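Local coordinates for ABC transporter, substrate binding protein (PDB 3C9H) that probably captures a solute in the periplasm and hands it to an ABC transporter for import, and binds a magnesium ion, at residues Q34-Y39 / T87-F92; A156-Y161 / F228-N233; V140-S145 / H246-I251. One frame throughout, in Å; residues are numbered along the deposited sequence.

The fold is that of a periplasmic binding protein, and the three contacts lie toward its two ends. Interaction 1 pairs parallel strands on one side of the chain's centre; interactions 2 and 3 lie on the other side, with centres about 38 and 36 Å from that of interaction 1. Interactions 2 and 3 touch, since strand 230-235 runs beside strand 135-142: Val140 O lies 2.9 Å from Gly231 N, a probable hydrogen bond. In sequence, interaction 2 is nested inside the loop that interaction 3 closes. Interaction 1 comes nearest the magnesium site of Ser41 and Asp43, the Phe92 side chain being about 9 Å from the ion; the other two lie away from it.

Interaction 1 of 3, residues Q34-Y39 / T87-F92; sequences QTLVVY and TADFAF
Two parallel strands of the periplasmic-binding-protein fold, 35-40 and 90-93, pair here; the axes of segments 35-39 and 90-92 come within 4.9 Å and run 25° from parallel. The ladder alternates: Tyr39 N donates to Phe90 O (3.0 Å), nearly along the C=O axis, and Phe92 N returns a bond to Tyr39 O (2.9 Å). Before the second strand begins, Asp89 takes over the pairing. Its backbone N donates to Val37 O, and its CG, anti to the carbonyl carbon, brings OD2 within 2.9 Å of Val37 N, so one residue holds both the N-H and the C=O of Val37. Phe90 N adds a weak second bond to Val37 O. The bond from Val37 N to Asp89 OD2 is straight (166°), although it comes from above the carboxylate plane. A water donates both to this OD2 and to Thr35 O; OD1 is held by Asn273 N. On one side of the sheet, Ala88 CB sits over the centre of the Tyr39 ring, 3.4 Å from its centroid and 5° off the normal, a close CH-pi contact. Tyr39 OH and Thr87 OG1 each hydrogen-bond Glu80 OE1. On the other side, Val38 CG1 meets the edge of the Phe90 ring at CD2 (4.2 Å). Strand 62-67 pairs with the far edge of 35-40, while helix 70-82 packs on Tyr39 and Ala91, and helix 274-285 on Leu36 and Phe90.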
# COMPACT_ATOMS: atom_id res chain seq x y z
N GLN A 34 -1.58 25.05 16.03
CA GLN A 34 -2.33 24.37 14.96
C GLN A 34 -1.73 22.99 14.67
O GLN A 34 -0.56 22.89 14.29
CB GLN A 34 -2.35 25.22 13.69
CG GLN A 34 -3.58 26.12 13.53
CD GLN A 34 -3.84 26.51 12.07
OE1 GLN A 34 -3.10 27.30 11.47
NE2 GLN A 34 -4.89 25.93 11.48
N THR A 35 -2.52 21.95 14.90
CA THR A 35 -2.09 20.58 14.71
C THR A 35 -2.84 19.92 13.54
O THR A 35 -4.08 19.89 13.51
CB THR A 35 -2.25 19.77 16.03
OG1 THR A 35 -1.53 20.45 17.08
CG2 THR A 35 -1.71 18.35 15.91
N LEU A 36 -2.07 19.45 12.58
CA LEU A 36 -2.55 18.57 11.50
C LEU A 36 -2.71 17.15 12.02
O LEU A 36 -1.78 16.57 12.60
CB LEU A 36 -1.54 18.58 10.34
CG LEU A 36 -1.79 17.59 9.21
CD1 LEU A 36 -2.98 18.07 8.32
CD2 LEU A 36 -0.53 17.37 8.42
N VAL A 37 -3.87 16.58 11.81
CA VAL A 37 -4.11 15.21 12.18
C VAL A 37 -4.16 14.35 10.91
O VAL A 37 -4.93 14.64 9.99
CB VAL A 37 -5.40 15.03 12.99
CG1 VAL A 37 -5.64 13.56 13.28
CG2 VAL A 37 -5.31 15.84 14.33
N VAL A 38 -3.34 13.31 10.88
CA VAL A 38 -3.23 12.40 9.72
C VAL A 38 -3.58 10.97 10.14
O VAL A 38 -3.02 10.46 11.10
CB VAL A 38 -1.77 12.45 9.12
CG1 VAL A 38 -1.61 11.49 7.94
CG2 VAL A 38 -1.34 13.90 8.78
N TYR A 39 -4.53 10.32 9.45
CA TYR A 39 -4.65 8.86 9.51
C TYR A 39 -4.00 8.26 8.27
O TYR A 39 -4.44 8.52 7.15
CB TYR A 39 -6.09 8.37 9.58
CG TYR A 39 -6.92 8.93 10.71
CD1 TYR A 39 -6.35 9.61 11.78
CD2 TYR A 39 -8.32 8.77 10.69
CE1 TYR A 39 -7.16 10.12 12.80
CE2 TYR A 39 -9.11 9.28 11.66
CZ TYR A 39 -8.53 9.95 12.73
OH TYR A 39 -9.36 10.44 13.71
N THR A 87 -12.89 14.47 12.38
CA THR A 87 -12.06 13.33 12.04
C THR A 87 -10.71 13.87 11.54
O THR A 87 -10.42 15.05 11.70
CB THR A 87 -12.80 12.37 11.04
OG1 THR A 87 -12.15 11.10 10.97
CG2 THR A 87 -12.92 12.95 9.62
N ALA A 88 -9.90 13.01 10.96
CA ALA A 88 -8.58 13.40 10.44
C ALA A 88 -8.70 14.52 9.40
O ALA A 88 -9.74 14.68 8.73
CB ALA A 88 -7.88 12.19 9.81
N ASP A 89 -7.61 15.27 9.25
CA ASP A 89 -7.53 16.30 8.24
C ASP A 89 -7.04 15.75 6.89
O ASP A 89 -7.25 16.39 5.84
CB ASP A 89 -6.59 17.38 8.74
CG ASP A 89 -7.02 17.96 10.09
OD1 ASP A 89 -8.23 18.16 10.26
OD2 ASP A 89 -6.19 18.18 10.99
N PHE A 90 -6.35 14.60 6.94
CA PHE A 90 -5.78 13.90 5.78
C PHE A 90 -5.81 12.39 6.03
O PHE A 90 -5.40 11.92 7.11
CB PHE A 90 -4.34 14.37 5.50
CG PHE A 90 -3.78 13.89 4.19
CD1 PHE A 90 -4.36 14.23 2.98
CD2 PHE A 90 -2.66 13.09 4.16
CE1 PHE A 90 -3.81 13.76 1.77
CE2 PHE A 90 -2.12 12.63 2.96
CZ PHE A 90 -2.71 12.97 1.77
N ALA A 91 -6.33 11.64 5.05
CA ALA A 91 -6.38 10.20 5.08
C ALA A 91 -5.52 9.72 3.94
O ALA A 91 -5.70 10.12 2.79
CB ALA A 91 -7.81 9.68 4.92
N PHE A 92 -4.58 8.84 4.25
CA PHE A 92 -3.61 8.35 3.27
C PHE A 92 -3.50 6.83 3.37
O PHE A 92 -3.02 6.30 4.39
CB PHE A 92 -2.27 9.04 3.55
CG PHE A 92 -1.20 8.78 2.49
CD1 PHE A 92 -1.43 9.06 1.17
CD2 PHE A 92 0.07 8.34 2.87
CE1 PHE A 92 -0.46 8.85 0.21
CE2 PHE A 92 1.05 8.14 1.91
CZ PHE A 92 0.77 8.40 0.58
O HOH W 1 -6.68 19.27 13.19

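Interaction 2 of 3, residues A156-Y161 / F228-N233; sequences AEFVDY and FVLGYN
An apolar helix-on-strand contact joins helix 155-164 to the start of strand 230-235, burying 265 Å² in all without a direct polar bond. From the helix come Phe158 and Tyr161, three residues apart and so on the same side of it; in both, CG is anti to the backbone N, which sends the rings out toward the strand. Leu230 answers from the strand, tip to tip with each ring. Its CD1 does most of the touching: it lies over one face of the Phe158 ring, displaced toward the rim, 4.3 Å from the centroid and 22° off the normal, and it approaches Tyr161 CD2 obliquely at 3.7 Å. A single methyl is thus shared by two rings. In the periplasmic-binding-protein fold, helices pack on the strands of each domain, and here strand 230-235 runs between 135-142 and 173-176. One step along, Gly231 O lies near the plane of the Phe158 ring at its edge, 4.4 Å from CE1, a distant approach. Tyr232 turns its edge toward the face of Phe158 in a T-shaped pair, centroids 5.8 Å apart and planes at 73°, while its CB comes 4.1 Å from Phe158 CZ. Tyr232 OH, beyond the aromatic cluster, hydrogen-bonds Asp191 OD2 and Arg155 NE. Phe139 makes a further edge-to-face pair with Phe158, and His165 stacks on Tyr161.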
# COMPACT_ATOMS: atom_id res chain seq x y z
N ALA A 156 3.38 -19.80 -11.30
CA ALA A 156 3.63 -21.21 -11.63
C ALA A 156 4.86 -21.74 -10.92
O ALA A 156 4.80 -22.81 -10.31
CB ALA A 156 3.77 -21.39 -13.13
N GLU A 157 5.97 -21.00 -10.99
CA GLU A 157 7.22 -21.40 -10.32
C GLU A 157 7.10 -21.44 -8.80
O GLU A 157 7.75 -22.25 -8.14
CB GLU A 157 8.38 -20.47 -10.70
CG GLU A 157 8.86 -20.65 -12.12
CD GLU A 157 10.02 -19.74 -12.50
OE1 GLU A 157 10.59 -19.08 -11.63
OE2 GLU A 157 10.38 -19.70 -13.69
N PHE A 158 6.29 -20.53 -8.26
CA PHE A 158 6.10 -20.47 -6.82
C PHE A 158 5.45 -21.78 -6.37
O PHE A 158 5.91 -22.41 -5.42
CB PHE A 158 5.19 -19.28 -6.48
CG PHE A 158 5.28 -18.80 -5.05
CD1 PHE A 158 5.94 -17.60 -4.75
CD2 PHE A 158 4.67 -19.50 -4.03
CE1 PHE A 158 6.01 -17.12 -3.42
CE2 PHE A 158 4.72 -19.04 -2.69
CZ PHE A 158 5.40 -17.85 -2.38
N VAL A 159 4.37 -22.15 -7.05
CA VAL A 159 3.59 -23.35 -6.71
C VAL A 159 4.45 -24.60 -6.87
O VAL A 159 4.47 -25.46 -5.98
CB VAL A 159 2.31 -23.44 -7.57
CG1 VAL A 159 1.66 -24.82 -7.43
CG2 VAL A 159 1.31 -22.32 -7.17
N ASP A 160 5.17 -24.69 -7.98
CA ASP A 160 6.12 -25.80 -8.22
C ASP A 160 7.18 -25.90 -7.13
O ASP A 160 7.46 -27.00 -6.65
CB ASP A 160 6.78 -25.66 -9.59
CG ASP A 160 7.58 -26.91 -9.99
OD1 ASP A 160 7.08 -28.05 -9.80
OD2 ASP A 160 8.70 -26.75 -10.51
N TYR A 161 7.77 -24.78 -6.73
CA TYR A 161 8.77 -24.79 -5.65
C TYR A 161 8.17 -25.33 -4.35
O TYR A 161 8.79 -26.16 -3.67
CB TYR A 161 9.37 -23.39 -5.41
CG TYR A 161 10.24 -23.30 -4.17
CD1 TYR A 161 11.62 -23.52 -4.24
CD2 TYR A 161 9.68 -23.03 -2.93
CE1 TYR A 161 12.43 -23.46 -3.08
CE2 TYR A 161 10.47 -22.96 -1.78
CZ TYR A 161 11.84 -23.17 -1.86
OH TYR A 161 12.60 -23.08 -0.69
N PHE A 228 10.96 -17.49 7.79
CA PHE A 228 10.23 -17.74 6.56
C PHE A 228 11.19 -17.70 5.41
O PHE A 228 12.13 -16.92 5.41
CB PHE A 228 9.19 -16.64 6.33
CG PHE A 228 8.06 -16.62 7.33
CD1 PHE A 228 7.69 -17.75 8.04
CD2 PHE A 228 7.30 -15.46 7.49
CE1 PHE A 228 6.63 -17.71 8.95
CE2 PHE A 228 6.24 -15.42 8.40
CZ PHE A 228 5.91 -16.55 9.12
N VAL A 229 10.95 -18.52 4.40
CA VAL A 229 11.82 -18.53 3.21
C VAL A 229 11.26 -17.68 2.06
O VAL A 229 12.01 -17.21 1.22
CB VAL A 229 12.05 -19.97 2.75
CG1 VAL A 229 12.71 -20.77 3.89
CG2 VAL A 229 10.75 -20.62 2.25
N LEU A 230 9.94 -17.49 2.03
CA LEU A 230 9.26 -16.76 0.96
C LEU A 230 8.08 -15.94 1.50
O LEU A 230 7.35 -16.40 2.38
CB LEU A 230 8.69 -17.73 -0.10
CG LEU A 230 9.63 -18.33 -1.14
CD1 LEU A 230 8.95 -19.53 -1.80
CD2 LEU A 230 10.07 -17.30 -2.17
N GLY A 231 7.90 -14.75 0.95
CA GLY A 231 6.66 -13.99 1.12
C GLY A 231 6.03 -13.63 -0.23
O GLY A 231 6.74 -13.39 -1.22
N TYR A 232 4.70 -13.58 -0.25
CA TYR A 232 3.93 -13.37 -1.46
C TYR A 232 3.08 -12.09 -1.33
O TYR A 232 2.43 -11.89 -0.31
CB TYR A 232 3.03 -14.58 -1.73
CG TYR A 232 2.11 -14.39 -2.90
CD1 TYR A 232 2.59 -14.52 -4.20
CD2 TYR A 232 0.77 -14.05 -2.73
CE1 TYR A 232 1.77 -14.31 -5.29
CE2 TYR A 232 -0.07 -13.84 -3.83
CZ TYR A 232 0.44 -13.96 -5.10
OH TYR A 232 -0.37 -13.77 -6.20
N ASN A 233 3.07 -11.27 -2.38
CA ASN A 233 2.30 -10.00 -2.42
C ASN A 233 2.72 -8.98 -1.38
O ASN A 233 1.88 -8.28 -0.79
CB ASN A 233 0.80 -10.27 -2.29
CG ASN A 233 0.12 -10.50 -3.63
OD1 ASN A 233 -1.12 -10.61 -3.70
ND2 ASN A 233 0.90 -10.56 -4.69

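Interaction 3 of 3, residues V140-S145 / H246-I251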
# COMPACT_ATOMS: atom_id res chain seq x y z
N VAL A 140 9.27 -11.87 -1.92
CA VAL A 140 10.46 -11.70 -1.14
C VAL A 140 10.96 -13.09 -0.76
O VAL A 140 10.19 -14.06 -0.70
CB VAL A 140 10.24 -10.78 0.09
CG1 VAL A 140 9.88 -9.37 -0.36
CG2 VAL A 140 9.16 -11.34 1.02
N TYR A 141 12.27 -13.19 -0.56
CA TYR A 141 12.86 -14.48 -0.17
C TYR A 141 14.03 -14.27 0.77
O TYR A 141 14.63 -13.19 0.79
CB TYR A 141 13.30 -15.29 -1.40
CG TYR A 141 14.41 -14.70 -2.24
CD1 TYR A 141 15.71 -15.19 -2.17
CD2 TYR A 141 14.15 -13.66 -3.13
CE1 TYR A 141 16.73 -14.63 -2.95
CE2 TYR A 141 15.14 -13.12 -3.91
CZ TYR A 141 16.43 -13.60 -3.80
OH TYR A 141 17.41 -13.05 -4.59
N HIS A 142 14.33 -15.31 1.53
CA HIS A 142 15.49 -15.38 2.40
C HIS A 142 16.69 -15.92 1.57
O HIS A 142 16.76 -17.09 1.27
CB HIS A 142 15.17 -16.29 3.58
CG HIS A 142 16.28 -16.44 4.56
ND1 HIS A 142 16.78 -15.38 5.30
CD2 HIS A 142 16.97 -17.53 4.97
CE1 HIS A 142 17.73 -15.81 6.10
NE2 HIS A 142 17.86 -17.11 5.92
N LYS A 143 17.59 -15.01 1.20
CA LYS A 143 18.72 -15.33 0.32
C LYS A 143 19.52 -16.56 0.76
O LYS A 143 19.78 -17.43 -0.05
CB LYS A 143 19.66 -14.12 0.15
CG LYS A 143 19.03 -12.92 -0.51
CD LYS A 143 20.08 -11.89 -0.85
CE LYS A 143 19.46 -10.71 -1.56
NZ LYS A 143 20.45 -9.91 -2.36
N PRO A 144 19.90 -16.65 2.05
CA PRO A 144 20.59 -17.87 2.51
C PRO A 144 19.85 -19.18 2.30
O PRO A 144 20.48 -20.24 2.31
CB PRO A 144 20.77 -17.62 4.02
CG PRO A 144 20.82 -16.13 4.13
CD PRO A 144 19.80 -15.65 3.12
N SER A 145 18.53 -19.12 2.11
CA SER A 145 17.73 -20.33 1.88
C SER A 145 17.69 -20.75 0.42
O SER A 145 17.19 -21.82 0.12
CB SER A 145 16.28 -20.15 2.38
OG SER A 145 16.24 -20.04 3.78
N HIS A 246 19.01 -4.92 5.65
CA HIS A 246 19.14 -6.35 5.97
C HIS A 246 19.44 -7.14 4.70
O HIS A 246 18.53 -7.47 3.92
CB HIS A 246 17.86 -6.88 6.61
CG HIS A 246 17.48 -6.17 7.87
ND1 HIS A 246 16.70 -5.04 7.88
CD2 HIS A 246 17.77 -6.45 9.16
CE1 HIS A 246 16.53 -4.64 9.13
NE2 HIS A 246 17.17 -5.48 9.92
N PRO A 247 20.71 -7.50 4.50
CA PRO A 247 21.16 -8.06 3.22
C PRO A 247 20.55 -9.43 2.84
O PRO A 247 20.55 -9.78 1.67
CB PRO A 247 22.68 -8.15 3.40
CG PRO A 247 22.87 -8.32 4.85
CD PRO A 247 21.80 -7.47 5.49
N ASP A 248 19.99 -10.16 3.80
CA ASP A 248 19.40 -11.48 3.50
C ASP A 248 17.96 -11.47 2.96
O ASP A 248 17.39 -12.54 2.68
CB ASP A 248 19.49 -12.38 4.72
CG ASP A 248 20.93 -12.65 5.13
OD1 ASP A 248 21.85 -12.45 4.31
OD2 ASP A 248 21.13 -13.07 6.27
N VAL A 249 17.37 -10.28 2.79
CA VAL A 249 16.06 -10.18 2.13
C VAL A 249 16.26 -9.89 0.65
O VAL A 249 16.79 -8.83 0.27
CB VAL A 249 15.15 -9.07 2.75
CG1 VAL A 249 13.76 -9.11 2.11
CG2 VAL A 249 15.00 -9.25 4.25
N GLY A 250 15.85 -10.83 -0.18
CA GLY A 250 15.82 -10.65 -1.63
C GLY A 250 14.41 -10.37 -2.11
O GLY A 250 13.43 -10.71 -1.45
N ILE A 251 14.32 -9.75 -3.28
CA ILE A 251 13.08 -9.32 -3.89
C ILE A 251 13.01 -9.85 -5.33
O ILE A 251 14.01 -9.79 -6.06
CB ILE A 251 12.99 -7.77 -3.97
CG1 ILE A 251 13.06 -7.14 -2.58
CG2 ILE A 251 11.72 -7.34 -4.71
CD1 ILE A 251 13.38 -5.64 -2.59
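Lys143 leaves the end of an antiparallel strand pair in the periplasmic-binding-protein fold, where strand 135-142 meets strand 249-252 just after a type I beta turn from His246 to Val249. Its backbone N donates to Asp248 O (2.9 Å), extending the ladder one step beyond the strand. From there the side chain, with CG anti to the carbonyl carbon and extended beyond it, runs along the opposite backbone. CB and CG pass Asp248 O, CG at 3.6 Å; CD comes 3.3 Å from Pro247 O; CE lies 3.6 Å from Gly250 CA. At the tip, NZ stays 4.0 Å from Pro247 O, so the contact is made by the methylenes.

Within the ladder, Tyr141 and Gly250 form a hydrogen-bonded pair whose two bonds differ in geometry. Gly250 N meets Tyr141 O in the carbonyl plane, with an N-H...O angle of 168°, whereas Tyr141 N approaches Gly250 O from 38° above the carbonyl plane. Val140 with Ile251 and His142 with Val249 are the flanking non-hydrogen-bonded pairs, their side chains on the sheet face where Val140 and Val249 meet helix 216-224. On the other face, Tyr141 CG takes the crowded position between the backbone N and carbonyl carbon (chi1 65°), which folds the ring back across the neighbouring strand. Gly250, without a side chain, lets the ring lie directly on its backbone, Tyr141 CE2 3.4 Å from Gly250 CA. At the turn, Pro144 crosses Asp248 at about a right angle, its CG against the carboxylate carbon, while its CD sits over the centre of the His142 ring. Gly250 CA lies over one face of the Tyr141 ring, offset from the centre toward the rim at CE2, 3.8 Å from the centroid.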